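Local atomic coordinates of hypothetical glycoside hydrolase (Parabacteroides distasonis, PDB entry 3TAW), a protein that is of unknown function but is built as a five-bladed beta-propeller, a fold familiar among glycoside hydrolases and their relatives. Residues E18-V23 with V347-K352; L83-S88 with K99-P104; G197-Y202 with D214-W219. All coordinates share one frame; numbering follows the deposited sequence.

The three contacts illustrate how short pairings and loop packings complete a beta-propeller at separate places. Interaction 1 joins regions near the two ends of the chain; interactions 2 and 3 are local closures, within residues 83-104 and within 197-219, and both fall within the span that interaction 1 brackets. Centre to centre, interactions 1 and 2 are about 24 Å apart, 2 and 3 about 25 Å, and 1 and 3, on opposite sides of the middle of the chain, about 32 Å. None touches another: the nearest atoms of interactions 1 and 2 are about 8 Å apart. The magnesium ion is bound at Asn355 and Phe356, shortly beyond 347-352 in sequence.

Interaction 1 (E18-V23 with V347-K352); sequences ERPTGV and VAVSDK
The puckered ring of Pro20 meets strand 347-350 through two neighbouring atoms: CG lies 3.9 Å from Val349 CG2, and CD lies 3.5 Å from Val347 O. The ring crosses both valine side chains at about a right angle, so that one proline spans two strand residues with backbone and side-chain contacts combined. The flat groups proper are the peptide carbonyls of a single antiparallel bridge, in which Glu18 and Val349 form a hydrogen-bonded pair. Glu18 N donates to Val349 O over 2.9 Å, tilted 28° from the plane of that carbonyl. In the return bond Val349 N reaches Glu18 O, also at 2.9 Å, but from above the carbonyl plane, 38° out of it. Glu18 O has a further neighbour in Ala348 CA, a CA-H...O contact of 3.4 Å.

The apolar part extends along the strand to Val347. Its CG1 sits between the backbone N and the carbonyl carbon (chi1 69°), which turns this branch to the incoming loop; there it meets Pro20 CD at 4.1 Å and Val23 CG2 at 4.2 Å. Two residues of the loop, one before and one after the turn through Gly22, thus converge on the same methyl of Val347.

Arg19, between the bridge and the proline, starts away from the strand and finds its partner elsewhere, in a salt bridge with Glu312. Strand 344-350 borders its three-stranded sheet, Ala348 and Ser350 bonding by their backbones to Leu336 and Trp334 of strand 333-340. The segment 18-23, from the loop ahead of strand 33-36, pairs with strand 344-350 on the margin away from 333-340, a single bridge reminiscent of the closure in which N-terminal residues complete the last blade of many beta-propellers.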
loop_
_atom_site.group_PDB
_atom_site.type_symbol
_atom_site.label_atom_id
_atom_site.label_comp_id
_atom_site.label_asym_id
_atom_site.label_seq_id
_atom_site.Cartn_x
_atom_site.Cartn_y
_atom_site.Cartn_z
ATOM N N GLU A 18 10.245 -0.014 15.777
ATOM C CA GLU A 18 11.075 1.109 16.199
ATOM C C GLU A 18 11.761 1.683 14.973
ATOM O O GLU A 18 12.278 0.946 14.138
ATOM C CB GLU A 18 12.151 0.667 17.190
ATOM C CG GLU A 18 11.623 -0.151 18.341
ATOM C CD GLU A 18 12.639 -0.364 19.442
ATOM O OE1 GLU A 18 13.829 -0.026 19.262
ATOM O OE2 GLU A 18 12.228 -0.856 20.510
ATOM N N ARG A 19 11.752 3.002 14.863
ATOM C CA ARG A 19 12.558 3.686 13.854
ATOM C C ARG A 19 14.032 3.537 14.222
ATOM O O ARG A 19 14.422 3.912 15.318
ATOM C CB ARG A 19 12.222 5.178 13.837
ATOM C CG ARG A 19 10.782 5.502 13.484
ATOM C CD ARG A 19 10.418 6.906 13.956
ATOM N NE ARG A 19 9.080 7.332 13.541
ATOM C CZ ARG A 19 7.957 6.980 14.158
ATOM N NH1 ARG A 19 7.982 6.193 15.229
ATOM N NH2 ARG A 19 6.787 7.422 13.722
ATOM N N PRO A 20 14.868 3.003 13.323
ATOM C CA PRO A 20 16.295 2.930 13.691
ATOM C C PRO A 20 16.846 4.318 13.874
ATOM O O PRO A 20 16.545 5.206 13.073
ATOM C CB PRO A 20 16.944 2.240 12.476
ATOM C CG PRO A 20 15.795 1.538 11.790
ATOM C CD PRO A 20 14.618 2.458 11.974
ATOM N N THR A 21 17.652 4.509 14.918
ATOM C CA THR A 21 18.087 5.847 15.319
ATOM C C THR A 21 18.782 6.603 14.180
ATOM O O THR A 21 19.763 6.126 13.606
ATOM C CB THR A 21 19.020 5.775 16.555
ATOM O OG1 THR A 21 18.407 4.963 17.588
ATOM C CG2 THR A 21 19.305 7.182 17.109
ATOM N N GLY A 22 18.243 7.775 13.851
ATOM C CA GLY A 22 18.880 8.695 12.912
ATOM C C GLY A 22 18.884 8.357 11.436
ATOM O O GLY A 22 19.447 9.123 10.666
ATOM N N VAL A 23 18.239 7.262 11.018
ATOM C CA VAL A 23 18.316 6.804 9.618
ATOM C C VAL A 23 17.251 7.388 8.687
ATOM O O VAL A 23 17.454 7.459 7.463
ATOM C CB VAL A 23 18.271 5.257 9.482
ATOM C CG1 VAL A 23 19.280 4.603 10.399
ATOM C CG2 VAL A 23 16.863 4.690 9.713
ATOM N N VAL A 347 11.469 3.823 7.328
ATOM C CA VAL A 347 11.452 2.432 7.770
ATOM C C VAL A 347 11.308 2.341 9.301
ATOM O O VAL A 347 11.842 3.162 10.046
ATOM C CB VAL A 347 12.706 1.651 7.284
ATOM C CG1 VAL A 347 13.999 2.130 7.975
ATOM C CG2 VAL A 347 12.498 0.141 7.447
ATOM N N ALA A 348 10.569 1.341 9.756
ATOM C CA ALA A 348 10.575 0.931 11.159
ATOM C C ALA A 348 10.781 -0.595 11.180
ATOM O O ALA A 348 10.396 -1.308 10.240
ATOM C CB ALA A 348 9.262 1.341 11.882
ATOM N N VAL A 349 11.400 -1.086 12.247
ATOM C CA VAL A 349 11.860 -2.479 12.309
ATOM C C VAL A 349 11.322 -3.103 13.573
ATOM O O VAL A 349 11.250 -2.442 14.609
ATOM C CB VAL A 349 13.401 -2.561 12.227
ATOM C CG1 VAL A 349 13.888 -4.017 12.164
ATOM C CG2 VAL A 349 13.894 -1.803 10.998
ATOM N N SER A 350 10.857 -4.345 13.471
ATOM C CA SER A 350 10.402 -5.106 14.637
ATOM C C SER A 350 10.992 -6.517 14.667
ATOM O O SER A 350 11.218 -7.129 13.626
ATOM C CB SER A 350 8.885 -5.241 14.619
ATOM O OG SER A 350 8.445 -6.040 15.719
ATOM N N ASP A 351 11.188 -7.010 15.888
ATOM C CA ASP A 351 11.719 -8.339 16.140
ATOM C C ASP A 351 10.597 -9.329 16.479
ATOM O O ASP A 351 10.860 -10.517 16.671
ATOM C CB ASP A 351 12.724 -8.277 17.292
ATOM C CG ASP A 351 14.034 -7.601 16.895
ATOM O OD1 ASP A 351 14.614 -7.970 15.860
ATOM O OD2 ASP A 351 14.496 -6.709 17.621
ATOM N N LYS A 352 9.353 -8.846 16.529
ATOM C CA LYS A 352 8.221 -9.661 16.978
ATOM C C LYS A 352 8.030 -10.866 16.080
ATOM O O LYS A 352 8.060 -10.747 14.865
ATOM C CB LYS A 352 6.919 -8.862 17.015
ATOM C CG LYS A 352 5.764 -9.658 17.693
ATOM C CD LYS A 352 4.608 -8.789 18.069
ATOM C CE LYS A 352 3.506 -9.535 18.898
ATOM N NZ LYS A 352 2.504 -8.545 19.469
#

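Interaction 2 (L83-S88 with K99-P104); sequences LGYATS and KPAFYP. With EDO (1,2-ethanediol), chain N; EDO (1,2-ethanediol), chain M; ACT (acetate ion), chain E.
Leu83 and Phe102 form an antiparallel hydrogen-bonded pair, and the backbone bonds around them make a classic beta bulge, with Ala101 and Phe102 both opposite Leu83. Leu83 N donates to Phe102 O at 2.8 Å in an almost straight bond (174° at the hydrogen). Leu83 O accepts twice: from Ala101 N at 2.8 Å, and from Phe102 N in a bond that is weak at 3.4 Å. Pro100 CB is pressed to within 3.3 Å of the same Leu83 O, so three consecutive residues crowd one carbonyl.

The apolar contacts flank this pairing. Leu83 and Phe102 lie side by side and point the same way; Leu83 CD1 touches Phe102 CB at 3.7 Å and also lies near the ring atoms CG and CD2. Phe102 CG is anti to the backbone N (chi1 -158°), and the ring runs on beyond the leucine to meet Tyr135 and Trp156 edge-to-face. A second patch joins Tyr85 CB and Ala101 CB at 3.9 Å, before the tyrosine ring heads off toward a cation-pi contact with Lys154.

Small molecules, probably from the crystallisation liquor, occupy the far side of 99-104. The hydroxyl O2 of one 1,2-ethanediol receives a bond from Tyr103 N and gives one to Tyr103 O, while lying over one face of the Phe102 ring, toward its rim; its C2 sits over the centre of the Tyr103 ring. Tyr103 OH donates to acetate OXT at 2.6 Å.

In the fold, strand 81-88 lies between 61-69, where Gly84 bonds to Tyr66, and 95-96; the chain beyond 95-96 carries on along that second margin as far as Leu83. Leu83 and Phe102 both reach Thr118 of strand 117-125, joining one four-stranded sheet to the next.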
loop_
_atom_site.group_PDB
_atom_site.type_symbol
_atom_site.label_atom_id
_atom_site.label_comp_id
_atom_site.label_asym_id
_atom_site.label_seq_id
_atom_site.Cartn_x
_atom_site.Cartn_y
_atom_site.Cartn_z
ATOM N N LEU A 83 6.933 4.659 -10.354
ATOM C CA LEU A 83 7.527 3.868 -9.308
ATOM C C LEU A 83 9.017 3.674 -9.515
ATOM O O LEU A 83 9.453 3.184 -10.560
ATOM C CB LEU A 83 6.865 2.485 -9.243
ATOM C CG LEU A 83 5.349 2.467 -9.154
ATOM C CD1 LEU A 83 4.840 1.057 -8.972
ATOM C CD2 LEU A 83 4.784 3.440 -8.062
ATOM N N GLY A 84 9.763 4.012 -8.482
ATOM C CA GLY A 84 11.197 3.782 -8.421
ATOM C C GLY A 84 11.527 2.361 -8.047
ATOM O O GLY A 84 10.639 1.559 -7.738
ATOM N N TYR A 85 12.808 2.018 -8.133
ATOM C CA TYR A 85 13.284 0.678 -7.807
ATOM C C TYR A 85 14.556 0.839 -6.973
ATOM O O TYR A 85 15.568 1.357 -7.450
ATOM C CB TYR A 85 13.583 -0.101 -9.088
ATOM C CG TYR A 85 13.995 -1.532 -8.881
ATOM C CD1 TYR A 85 15.330 -1.864 -8.644
ATOM C CD2 TYR A 85 13.068 -2.571 -8.943
ATOM C CE1 TYR A 85 15.719 -3.204 -8.467
ATOM C CE2 TYR A 85 13.450 -3.898 -8.755
ATOM C CZ TYR A 85 14.767 -4.208 -8.511
ATOM O OH TYR A 85 15.164 -5.534 -8.326
ATOM N N ALA A 86 14.502 0.408 -5.720
ATOM C CA ALA A 86 15.615 0.583 -4.795
ATOM C C ALA A 86 15.871 -0.727 -4.074
ATOM O O ALA A 86 14.919 -1.377 -3.623
ATOM C CB ALA A 86 15.289 1.675 -3.792
ATOM N N THR A 87 17.142 -1.107 -3.937
ATOM C CA THR A 87 17.488 -2.361 -3.274
ATOM C C THR A 87 18.315 -2.127 -2.004
ATOM O O THR A 87 19.049 -1.138 -1.885
ATOM C CB THR A 87 18.295 -3.308 -4.168
ATOM O OG1 THR A 87 19.601 -2.761 -4.391
ATOM C CG2 THR A 87 17.601 -3.543 -5.504
ATOM N N SER A 88 18.230 -3.078 -1.075
ATOM C CA SER A 88 18.982 -2.960 0.176
ATOM C C SER A 88 19.292 -4.328 0.748
ATOM O O SER A 88 18.515 -5.270 0.557
ATOM C CB SER A 88 18.162 -2.175 1.221
ATOM O OG SER A 88 18.889 -2.057 2.427
ATOM N N LYS A 99 16.308 5.005 -13.582
ATOM C CA LYS A 99 15.090 4.899 -14.376
ATOM C C LYS A 99 13.977 4.291 -13.517
ATOM O O LYS A 99 14.200 3.285 -12.877
ATOM C CB LYS A 99 15.333 3.988 -15.582
ATOM C CG LYS A 99 14.330 4.121 -16.674
ATOM C CD LYS A 99 14.580 3.114 -17.796
ATOM C CE LYS A 99 14.038 1.749 -17.444
ATOM N NZ LYS A 99 12.558 1.851 -17.308
ATOM N N PRO A 100 12.772 4.886 -13.535
ATOM C CA PRO A 100 11.662 4.219 -12.854
ATOM C C PRO A 100 11.371 2.835 -13.465
ATOM O O PRO A 100 11.567 2.613 -14.675
ATOM C CB PRO A 100 10.487 5.184 -13.035
ATOM C CG PRO A 100 10.828 5.931 -14.329
ATOM C CD PRO A 100 12.334 6.050 -14.340
ATOM N N ALA A 101 10.922 1.908 -12.622
ATOM C CA ALA A 101 10.626 0.539 -13.070
ATOM C C ALA A 101 9.169 0.345 -13.510
ATOM O O ALA A 101 8.852 -0.657 -14.166
ATOM C CB ALA A 101 10.975 -0.455 -11.970
ATOM N N PHE A 102 8.310 1.296 -13.161
ATOM C CA PHE A 102 6.880 1.248 -13.512
ATOM C C PHE A 102 6.367 2.663 -13.696
ATOM O O PHE A 102 6.719 3.565 -12.929
ATOM C CB PHE A 102 6.117 0.522 -12.407
ATOM C CG PHE A 102 4.804 -0.043 -12.842
ATOM C CD1 PHE A 102 4.744 -1.255 -13.501
ATOM C CD2 PHE A 102 3.619 0.620 -12.571
ATOM C CE1 PHE A 102 3.532 -1.796 -13.910
ATOM C CE2 PHE A 102 2.397 0.086 -12.983
ATOM C CZ PHE A 102 2.349 -1.136 -13.628
ATOM N N TYR A 103 5.603 2.875 -14.764
ATOM C CA TYR A 103 5.233 4.232 -15.177
ATOM C C TYR A 103 4.161 4.191 -16.256
ATOM O O TYR A 103 3.974 3.163 -16.920
ATOM C CB TYR A 103 6.483 4.972 -15.719
ATOM C CG TYR A 103 7.294 4.122 -16.643
ATOM C CD1 TYR A 103 6.987 4.044 -17.986
ATOM C CD2 TYR A 103 8.354 3.342 -16.153
ATOM C CE1 TYR A 103 7.724 3.234 -18.848
ATOM C CE2 TYR A 103 9.076 2.536 -16.980
ATOM C CZ TYR A 103 8.756 2.480 -18.341
ATOM O OH TYR A 103 9.466 1.662 -19.191
ATOM N N PRO A 104 3.438 5.309 -16.428
ATOM C CA PRO A 104 2.464 5.376 -17.502
ATOM C C PRO A 104 3.191 5.458 -18.855
ATOM O O PRO A 104 4.322 5.965 -18.928
ATOM C CB PRO A 104 1.710 6.675 -17.206
ATOM C CG PRO A 104 2.719 7.543 -16.527
ATOM C CD PRO A 104 3.517 6.577 -15.673
HETATM C C1 EDO N . 6.971 -0.394 -17.536
HETATM O O1 EDO N . 6.593 -1.724 -17.188
HETATM C C2 EDO N . 5.703 0.423 -17.649
HETATM O O2 EDO N . 5.084 0.550 -16.360
HETATM C C1 EDO M . 22.373 -2.512 -1.901
HETATM O O1 EDO M . 21.608 -3.451 -2.635
HETATM C C2 EDO M . 23.782 -2.530 -2.475
HETATM O O2 EDO M . 24.325 -3.853 -2.351
HETATM C C ACT E . 9.449 2.788 -22.386
HETATM O O ACT E . 10.294 3.523 -21.794
HETATM O OXT ACT E . 9.020 1.766 -21.772
HETATM C CH3 ACT E . 8.955 3.102 -23.771
#

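Interaction 3 (G197-Y202 with D214-W219); sequences GKYFMY and DNLIDW
Tyr199 and Leu216 both place CG anti to their carbonyl carbon, and the two side chains then cross at about a right angle, with the leucine laid over the tyrosine ring. Met201, a selenomethionine, instead sets CG between its backbone N and carbonyl carbon (chi1 63°) and runs extended from there, which carries the chain across the Trp219 indole.

The first pair is a CH-pi contact: Leu216 CD2 stands 3.7 Å from the Tyr199 ring centroid, displaced toward the CG side of the ring. The backbone of Asp214 lies at the edge of that same ring, its O atom 3.6 Å from Tyr199 CE2, so the loop wraps both a face and an edge. In the second pair, a Met-aromatic contact in the conformer described here (a second was also modelled, so the contact may be partial), Met201 SE sits 3.8 Å from the centroid of the six-membered ring of Trp219, only 9° off the normal. Trp219 CH2 also meets Tyr199 CB at 3.8 Å.

Polar bonds gather at the exposed end. Lys198 NZ forms a salt bridge with Asp214, 3.2 Å from OD1 on its syn side but 32° out of the carboxylate plane, with a longer, weak bond to OD2. A water bridges Gly197 O and Asp214 OD1, giving to both. The loop shapes itself as well: Asn215 OD1 accepts from Ile217 N at 3.0 Å, an Asx turn, and from Asp218 N, while Asn215 ND2 returns a bond to Asp218 OD2.

The segment 214-219 links strand 209-213 to 220-221 and folds back over strand 199-203, which runs between 209-213 and 179-186. Met201 also packs on Leu145, and Trp219 on Val147, both of strand 143-150; the loop thus fills the junction between this sheet and the one preceding it in sequence.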
loop_
_atom_site.group_PDB
_atom_site.type_symbol
_atom_site.label_atom_id
_atom_site.label_comp_id
_atom_site.label_asym_id
_atom_site.label_seq_id
_atom_site.Cartn_x
_atom_site.Cartn_y
_atom_site.Cartn_z
ATOM N N GLY A 197 -9.900 -21.583 -0.817
ATOM C CA GLY A 197 -9.687 -21.916 -2.223
ATOM C C GLY A 197 -9.624 -20.754 -3.208
ATOM O O GLY A 197 -9.529 -20.986 -4.404
ATOM N N LYS A 198 -9.742 -19.519 -2.727
ATOM C CA LYS A 198 -9.711 -18.330 -3.574
ATOM C C LYS A 198 -8.631 -17.375 -3.101
ATOM O O LYS A 198 -8.337 -17.308 -1.919
ATOM C CB LYS A 198 -11.050 -17.578 -3.542
ATOM C CG LYS A 198 -12.214 -18.384 -4.158
ATOM C CD LYS A 198 -13.158 -17.482 -4.949
ATOM C CE LYS A 198 -14.138 -18.288 -5.819
ATOM N NZ LYS A 198 -14.301 -17.671 -7.197
ATOM N N TYR A 199 -8.076 -16.620 -4.033
ATOM C CA TYR A 199 -7.214 -15.507 -3.648
ATOM C C TYR A 199 -8.111 -14.462 -3.014
ATOM O O TYR A 199 -9.284 -14.339 -3.377
ATOM C CB TYR A 199 -6.481 -14.951 -4.849
ATOM C CG TYR A 199 -5.558 -15.974 -5.452
ATOM C CD1 TYR A 199 -4.411 -16.366 -4.787
ATOM C CD2 TYR A 199 -5.844 -16.571 -6.670
ATOM C CE1 TYR A 199 -3.557 -17.302 -5.317
ATOM C CE2 TYR A 199 -4.984 -17.534 -7.209
ATOM C CZ TYR A 199 -3.843 -17.885 -6.520
ATOM O OH TYR A 199 -2.955 -18.827 -7.031
ATOM N N PHE A 200 -7.570 -13.710 -2.068
ATOM C CA PHE A 200 -8.386 -12.785 -1.289
ATOM C C PHE A 200 -7.633 -11.491 -1.056
ATOM O O PHE A 200 -6.441 -11.506 -0.818
ATOM C CB PHE A 200 -8.745 -13.412 0.075
ATOM C CG PHE A 200 -9.895 -12.736 0.786
ATOM C CD1 PHE A 200 -9.676 -11.650 1.600
ATOM C CD2 PHE A 200 -11.194 -13.211 0.658
ATOM C CE1 PHE A 200 -10.729 -11.018 2.260
ATOM C CE2 PHE A 200 -12.249 -12.576 1.309
ATOM C CZ PHE A 200 -12.017 -11.493 2.109
HETATM N N MSE A 201 -8.338 -10.365 -1.125
HETATM C CA MSE A 201 -7.741 -9.119 -0.685
HETATM C C MSE A 201 -8.740 -8.256 0.061
HETATM O O MSE A 201 -9.959 -8.368 -0.127
HETATM C CB MSE A 201 -7.117 -8.349 -1.857
HETATM C CG MSE A 201 -8.096 -7.911 -2.898
HETATM SE SE MSE A 201 -7.228 -7.040 -4.402
HETATM C CE MSE A 201 -8.844 -6.285 -5.142
ATOM N N TYR A 202 -8.189 -7.443 0.959
ATOM C CA TYR A 202 -8.896 -6.327 1.579
ATOM C C TYR A 202 -8.527 -5.115 0.744
ATOM O O TYR A 202 -7.367 -4.990 0.289
ATOM C CB TYR A 202 -8.476 -6.151 3.055
ATOM C CG TYR A 202 -8.740 -7.388 3.855
ATOM C CD1 TYR A 202 -7.784 -8.399 3.944
ATOM C CD2 TYR A 202 -9.952 -7.576 4.504
ATOM C CE1 TYR A 202 -8.034 -9.565 4.656
ATOM C CE2 TYR A 202 -10.218 -8.756 5.212
ATOM C CZ TYR A 202 -9.258 -9.743 5.279
ATOM O OH TYR A 202 -9.475 -10.914 5.971
ATOM N N ASP A 214 -9.911 -15.997 -8.740
ATOM C CA ASP A 214 -9.300 -17.282 -9.071
ATOM C C ASP A 214 -7.967 -17.163 -9.807
ATOM O O ASP A 214 -7.238 -18.146 -9.890
ATOM C CB ASP A 214 -10.236 -18.113 -9.960
ATOM C CG ASP A 214 -11.538 -18.456 -9.271
ATOM O OD1 ASP A 214 -11.505 -18.870 -8.083
ATOM O OD2 ASP A 214 -12.596 -18.327 -9.929
ATOM N N ASN A 215 -7.652 -15.989 -10.359
ATOM C CA ASN A 215 -6.506 -15.865 -11.242
ATOM C C ASN A 215 -5.575 -14.697 -10.941
ATOM O O ASN A 215 -4.659 -14.431 -11.726
ATOM C CB ASN A 215 -6.980 -15.801 -12.706
ATOM C CG ASN A 215 -7.733 -14.510 -13.025
ATOM O OD1 ASN A 215 -7.888 -13.634 -12.164
ATOM N ND2 ASN A 215 -8.197 -14.385 -14.260
ATOM N N LEU A 216 -5.823 -13.997 -9.831
ATOM C CA LEU A 216 -5.018 -12.837 -9.376
ATOM C C LEU A 216 -5.174 -11.560 -10.182
ATOM O O LEU A 216 -4.667 -10.513 -9.761
ATOM C CB LEU A 216 -3.527 -13.209 -9.205
ATOM C CG LEU A 216 -3.260 -14.174 -8.039
ATOM C CD1 LEU A 216 -1.875 -14.841 -8.175
ATOM C CD2 LEU A 216 -3.425 -13.513 -6.662
ATOM N N ILE A 217 -5.895 -11.609 -11.300
ATOM C CA ILE A 217 -6.018 -10.415 -12.145
ATOM C C ILE A 217 -7.438 -9.878 -12.218
ATOM O O ILE A 217 -7.609 -8.672 -12.154
ATOM C CB ILE A 217 -5.393 -10.576 -13.563
ATOM C CG1 ILE A 217 -6.019 -11.739 -14.334
ATOM C CG2 ILE A 217 -3.903 -10.766 -13.440
ATOM C CD1 ILE A 217 -5.658 -11.760 -15.809
ATOM N N ASP A 218 -8.439 -10.754 -12.316
ATOM C CA ASP A 218 -9.830 -10.348 -12.295
ATOM C C ASP A 218 -10.375 -10.626 -10.892
ATOM O O ASP A 218 -10.367 -11.784 -10.416
ATOM C CB ASP A 218 -10.629 -11.126 -13.320
ATOM C CG ASP A 218 -10.116 -10.918 -14.726
ATOM O OD1 ASP A 218 -10.022 -9.747 -15.178
ATOM O OD2 ASP A 218 -9.764 -11.928 -15.355
ATOM N N TRP A 219 -10.830 -9.560 -10.247
ATOM C CA TRP A 219 -11.282 -9.611 -8.865
ATOM C C TRP A 219 -12.761 -9.292 -8.779
ATOM O O TRP A 219 -13.238 -8.424 -9.500
ATOM C CB TRP A 219 -10.478 -8.619 -8.017
ATOM C CG TRP A 219 -9.052 -9.034 -7.893
ATOM C CD1 TRP A 219 -8.044 -8.799 -8.784
ATOM C CD2 TRP A 219 -8.463 -9.781 -6.812
ATOM N NE1 TRP A 219 -6.870 -9.370 -8.338
ATOM C CE2 TRP A 219 -7.098 -9.968 -7.131
ATOM C CE3 TRP A 219 -8.951 -10.294 -5.608
ATOM C CZ2 TRP A 219 -6.221 -10.656 -6.289
ATOM C CZ3 TRP A 219 -8.071 -10.993 -4.779
ATOM C CH2 TRP A 219 -6.735 -11.162 -5.130
HETATM O O HOH W 1 -9.449 -20.098 -6.977
#